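Local coordinates for acetyltransferase (Agrobacterium tumefaciens str., PDB 2DXQ) that probably transfers an acetyl group from acetyl-coenzyme A to an acceptor amine, as a putative acetyltransferase of the GNAT family, at the interface of chains A and B. Coordinates in Å, arbitrary orientation; residue numbers count along the deposited sequence, not the author numbering. Chains: chain A/B, Acetyltransferase.

Contact 1: the interface of chains A and B. Residues chain A 30-31, 33, 38, 41; chain B 73-75, 77-78.
A:Leu33 and A:Val41 carry the packing from chain A against B:Leu74, B:Ala77 and B:Ala78, in the loop B:Asn73-B:Leu74 and the short helix 75-78 of chain B, a compact case of an interface patch held by apolar packing, with polar links left to water. The CD2 methyl of B:Leu74 lies against helix 35-47 of chain A, 3.7 Å from CG1 of A:Val41; the CB methyl of A:Ala38, one helical turn earlier, meets the same CD2 at 4.0 Å. With CG1 anti to its backbone N (chi1 174°), A:Val41 turns that branch to the backbone of B:Asn73 and leaves CG2 toward the methyl of B:Ala78. A:Leu33 works from the loop before the helix: its CD1 branch comes within 3.8 Å of CB of B:Ala78 and also touches the carbonyl oxygen of B:Leu74, while CD2 edges toward B:Ala77. The ring carbon CG of A:Pro31 completes the packed part, 3.8 Å from CB of B:Ala77. The edge beyond is looser: A:Asp30 and B:Thr75 hide little surface, carboxylate OD2 merely skirting the backbone C at 3.8 Å. Within chain B, ND2 of B:Asn73 donates to OG1 of B:Thr75 at 2.9 Å, the hydroxyl oxygen almost in the amide plane. Direct polar bonds between the chains are absent here; instead water 1 joins them, lying 2.9 Å from the backbone N of B:Ala77 and 2.8 Å from the carbonyl O of A:Pro31.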
loop_
_atom_site.group_PDB
_atom_site.type_symbol
_atom_site.label_atom_id
_atom_site.label_comp_id
_atom_site.label_asym_id
_atom_site.label_seq_id
_atom_site.Cartn_x
_atom_site.Cartn_y
_atom_site.Cartn_z
ATOM N N ASP A 30 21.845 -0.152 -1.563
ATOM C CA ASP A 30 21.243 0.775 -2.528
ATOM C C ASP A 30 22.256 1.825 -2.939
ATOM O O ASP A 30 23.095 2.215 -2.124
ATOM C CB ASP A 30 20.028 1.494 -1.926
ATOM C CG ASP A 30 18.726 0.741 -2.126
ATOM O OD1 ASP A 30 18.678 -0.297 -2.848
ATOM O OD2 ASP A 30 17.720 1.214 -1.566
ATOM N N PRO A 31 22.157 2.322 -4.196
ATOM C CA PRO A 31 23.013 3.426 -4.621
ATOM C C PRO A 31 22.700 4.673 -3.806
ATOM O O PRO A 31 21.557 4.856 -3.364
ATOM C CB PRO A 31 22.614 3.647 -6.082
ATOM C CG PRO A 31 21.260 3.084 -6.218
ATOM C CD PRO A 31 21.242 1.899 -5.271
ATOM N N LEU A 33 21.752 7.985 -3.800
ATOM C CA LEU A 33 21.152 9.054 -4.595
ATOM C C LEU A 33 21.512 10.401 -4.005
ATOM O O LEU A 33 21.489 10.574 -2.787
ATOM C CB LEU A 33 19.622 8.937 -4.588
ATOM C CG LEU A 33 18.991 7.724 -5.248
ATOM C CD1 LEU A 33 17.484 7.841 -5.116
ATOM C CD2 LEU A 33 19.390 7.622 -6.712
ATOM N N ALA A 38 17.314 12.816 -6.482
ATOM C CA ALA A 38 16.106 12.421 -5.779
ATOM C C ALA A 38 15.011 13.477 -5.798
ATOM O O ALA A 38 13.893 13.207 -5.380
ATOM C CB ALA A 38 16.453 12.000 -4.312
ATOM N N VAL A 41 11.346 12.843 -7.770
ATOM C CA VAL A 41 10.492 11.878 -7.056
ATOM C C VAL A 41 10.045 12.419 -5.694
ATOM O O VAL A 41 8.873 12.280 -5.325
ATOM C CB VAL A 41 11.149 10.476 -6.934
ATOM C CG1 VAL A 41 10.293 9.571 -6.062
ATOM C CG2 VAL A 41 11.267 9.854 -8.303
ATOM N N ASN B 73 8.561 6.585 -4.695
ATOM C CA ASN B 73 9.454 6.010 -3.713
ATOM C C ASN B 73 10.903 6.402 -3.949
ATOM O O ASN B 73 11.340 6.489 -5.096
ATOM C CB ASN B 73 9.325 4.481 -3.819
ATOM C CG ASN B 73 10.284 3.752 -2.913
ATOM O OD1 ASN B 73 10.290 3.973 -1.705
ATOM N ND2 ASN B 73 11.123 2.903 -3.493
ATOM N N LEU B 74 11.657 6.569 -2.866
ATOM C CA LEU B 74 13.060 6.964 -2.952
ATOM C C LEU B 74 14.078 5.862 -2.762
ATOM O O LEU B 74 15.237 6.041 -3.134
ATOM C CB LEU B 74 13.364 8.096 -1.970
ATOM C CG LEU B 74 12.684 9.429 -2.268
ATOM C CD1 LEU B 74 13.041 10.395 -1.176
ATOM C CD2 LEU B 74 13.104 9.972 -3.640
ATOM N N THR B 75 13.675 4.732 -2.182
ATOM C CA THR B 75 14.600 3.618 -2.018
ATOM C C THR B 75 14.784 2.918 -3.359
ATOM O O THR B 75 14.062 3.212 -4.323
ATOM C CB THR B 75 14.098 2.600 -0.946
ATOM O OG1 THR B 75 12.989 1.869 -1.462
ATOM C CG2 THR B 75 13.688 3.321 0.336
ATOM N N ALA B 77 17.026 3.075 -5.731
ATOM C CA ALA B 77 17.312 3.992 -6.831
ATOM C C ALA B 77 16.076 4.786 -7.269
ATOM O O ALA B 77 15.920 5.142 -8.451
ATOM C CB ALA B 77 17.935 3.218 -8.016
ATOM N N ALA B 78 15.206 5.077 -6.298
ATOM C CA ALA B 78 13.954 5.785 -6.509
ATOM C C ALA B 78 12.994 5.103 -7.501
ATOM O O ALA B 78 12.253 5.772 -8.211
ATOM C CB ALA B 78 14.193 7.263 -6.872
HETATM O O HOH W 1 18.850 4.256 -3.769
#

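Contact 2: the interface of chains A and B. Residues chain A 117-119, 141-142; chain B 85, 121, 145-146.
A:Met119, in strand 117-122, pairs with B:Gln146, in strand 143-148, as an antiparallel beta bridge, so that strands of the two chains run alongside each other. B:Gln146 shows how one long polar side chain can serve an interface through its amide, which packs among aliphatic parts of chain A while OE1 also takes a water. Its CG is anti to the backbone N (chi1 -176°) and the chain stays extended beyond, which carries the amide between two lysines. A:Lys117 crosses it at a slant, CD lying 3.7 Å from the amide carbon CD, and A:Lys142, bent at chi2 (-62°), brings its CE against the same amide. Selenomethionine A:Met119 lies beside the glutamine and points the same way, CG 3.3 Å from OE1 of B:Gln146; its CB packs at 3.8 Å on CD2 of B:Leu121, and its bent tip meets B:Glu85 end to end, SE standing 3.6 Å from the carboxylate OE2. A:Asn141 crosses B:Gln146 near a right angle, the amide planes 79° apart and OD1 3.7 Å from CB of the glutamine. Water 3 bridges NZ of A:Lys117 and OE1 of B:Gln146, 2.8 Å from the latter. Water 2 joins ND2 of A:Asn141 to the backbone O of B:Gln146, 2.9 Å from that oxygen. NZ of A:Lys117 and OE2 of B:Glu85 stand 4.2 Å apart, not in contact, and their opposite charges may favour each other. Together the bridge and the embedded glutamine probably register the strands of the two copies and would help to hold the dimer seen in the crystal.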
loop_
_atom_site.group_PDB
_atom_site.type_symbol
_atom_site.label_atom_id
_atom_site.label_comp_id
_atom_site.label_asym_id
_atom_site.label_seq_id
_atom_site.Cartn_x
_atom_site.Cartn_y
_atom_site.Cartn_z
ATOM N N LYS A 117 -8.512 0.227 8.559
ATOM C CA LYS A 117 -7.373 -0.619 8.869
ATOM C C LYS A 117 -6.086 0.044 8.387
ATOM O O LYS A 117 -6.104 0.905 7.493
ATOM C CB LYS A 117 -7.523 -2.004 8.228
ATOM C CG LYS A 117 -7.417 -1.983 6.716
ATOM C CD LYS A 117 -7.558 -3.386 6.110
ATOM C CE LYS A 117 -7.762 -3.261 4.609
ATOM N NZ LYS A 117 -7.768 -4.605 3.937
ATOM N N VAL A 118 -4.984 -0.333 9.014
ATOM C CA VAL A 118 -3.655 0.064 8.564
ATOM C C VAL A 118 -2.845 -1.221 8.390
ATOM O O VAL A 118 -2.818 -2.042 9.292
ATOM C CB VAL A 118 -2.965 1.009 9.582
ATOM C CG1 VAL A 118 -1.587 1.440 9.056
ATOM C CG2 VAL A 118 -3.834 2.245 9.822
HETATM N N MSE A 119 -2.177 -1.367 7.247
HETATM C CA MSE A 119 -1.429 -2.591 6.941
HETATM C C MSE A 119 0.060 -2.315 6.777
HETATM O O MSE A 119 0.462 -1.211 6.408
HETATM C CB MSE A 119 -1.970 -3.216 5.649
HETATM C CG MSE A 119 -3.378 -3.754 5.806
HETATM SE SE MSE A 119 -4.111 -4.213 4.050
HETATM C CE MSE A 119 -4.396 -2.422 3.413
ATOM N N ASN A 141 -1.613 -10.900 11.688
ATOM C CA ASN A 141 -2.770 -11.722 11.333
ATOM C C ASN A 141 -3.120 -11.686 9.862
ATOM O O ASN A 141 -4.242 -12.026 9.477
ATOM C CB ASN A 141 -3.981 -11.368 12.196
ATOM C CG ASN A 141 -4.414 -9.931 12.043
ATOM O OD1 ASN A 141 -3.933 -9.203 11.166
ATOM N ND2 ASN A 141 -5.335 -9.503 12.907
ATOM N N LYS A 142 -2.162 -11.254 9.046
ATOM C CA LYS A 142 -2.311 -11.284 7.589
ATOM C C LYS A 142 -1.064 -11.876 6.946
ATOM O O LYS A 142 0.023 -11.855 7.533
ATOM C CB LYS A 142 -2.593 -9.888 7.013
ATOM C CG LYS A 142 -3.879 -9.230 7.527
ATOM C CD LYS A 142 -5.134 -10.042 7.156
ATOM C CE LYS A 142 -6.374 -9.503 7.869
ATOM N NZ LYS A 142 -7.531 -10.436 7.743
ATOM N N GLU B 85 -4.994 -4.572 -4.394
ATOM C CA GLU B 85 -6.054 -4.680 -3.412
ATOM C C GLU B 85 -7.397 -5.031 -4.035
ATOM O O GLU B 85 -7.584 -4.882 -5.238
ATOM C CB GLU B 85 -6.201 -3.377 -2.626
ATOM C CG GLU B 85 -5.397 -3.327 -1.327
ATOM C CD GLU B 85 -5.864 -4.361 -0.298
ATOM O OE1 GLU B 85 -6.987 -4.897 -0.434
ATOM O OE2 GLU B 85 -5.102 -4.645 0.644
ATOM N N LEU B 121 -1.495 -8.120 0.598
ATOM C CA LEU B 121 -1.783 -8.752 1.883
ATOM C C LEU B 121 -3.104 -9.468 1.780
ATOM O O LEU B 121 -4.091 -8.941 1.220
ATOM C CB LEU B 121 -1.870 -7.716 3.017
ATOM C CG LEU B 121 -0.585 -6.972 3.388
ATOM C CD1 LEU B 121 -0.410 -5.694 2.560
ATOM C CD2 LEU B 121 -0.582 -6.627 4.880
ATOM N N PHE B 145 1.221 -7.493 8.709
ATOM C CA PHE B 145 0.707 -6.930 9.972
ATOM C C PHE B 145 -0.485 -6.034 9.693
ATOM O O PHE B 145 -0.552 -5.386 8.645
ATOM C CB PHE B 145 1.803 -6.110 10.676
ATOM C CG PHE B 145 2.932 -6.940 11.217
ATOM C CD1 PHE B 145 2.923 -7.370 12.548
ATOM C CD2 PHE B 145 4.014 -7.270 10.414
ATOM C CE1 PHE B 145 3.973 -8.150 13.057
ATOM C CE2 PHE B 145 5.074 -8.043 10.912
ATOM C CZ PHE B 145 5.052 -8.485 12.235
ATOM N N GLN B 146 -1.423 -5.965 10.635
ATOM C CA GLN B 146 -2.567 -5.100 10.448
ATOM C C GLN B 146 -3.073 -4.621 11.786
ATOM O O GLN B 146 -2.939 -5.310 12.782
ATOM C CB GLN B 146 -3.676 -5.867 9.705
ATOM C CG GLN B 146 -4.904 -5.053 9.366
ATOM C CD GLN B 146 -5.771 -5.746 8.339
ATOM O OE1 GLN B 146 -5.341 -5.989 7.203
ATOM N NE2 GLN B 146 -6.981 -6.083 8.726
HETATM O O HOH W 2 -5.532 -6.405 13.356
HETATM O O HOH W 3 -6.260 -7.068 4.826
#

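Contact 1 and contact 2 lie about 25 Å apart, measured between the centres of their C-alpha atoms, and have no residue in common. Contact 1 sets a loop and helix 35-47 of chain A against the loop B:Asn73-B:Leu74 and the short helix 75-78 of chain B, whereas contact 2 joins strand 117-122 of chain A to strand 143-148 of chain B, with strand 81-89 at its edge. Because the interface is two-fold symmetric, each patch has a twin with the chains exchanged, and every subunit supplies both halves of both contacts. Such widely spaced anchor points may restrain rocking of one copy on the other, if this pairing is the biological assembly.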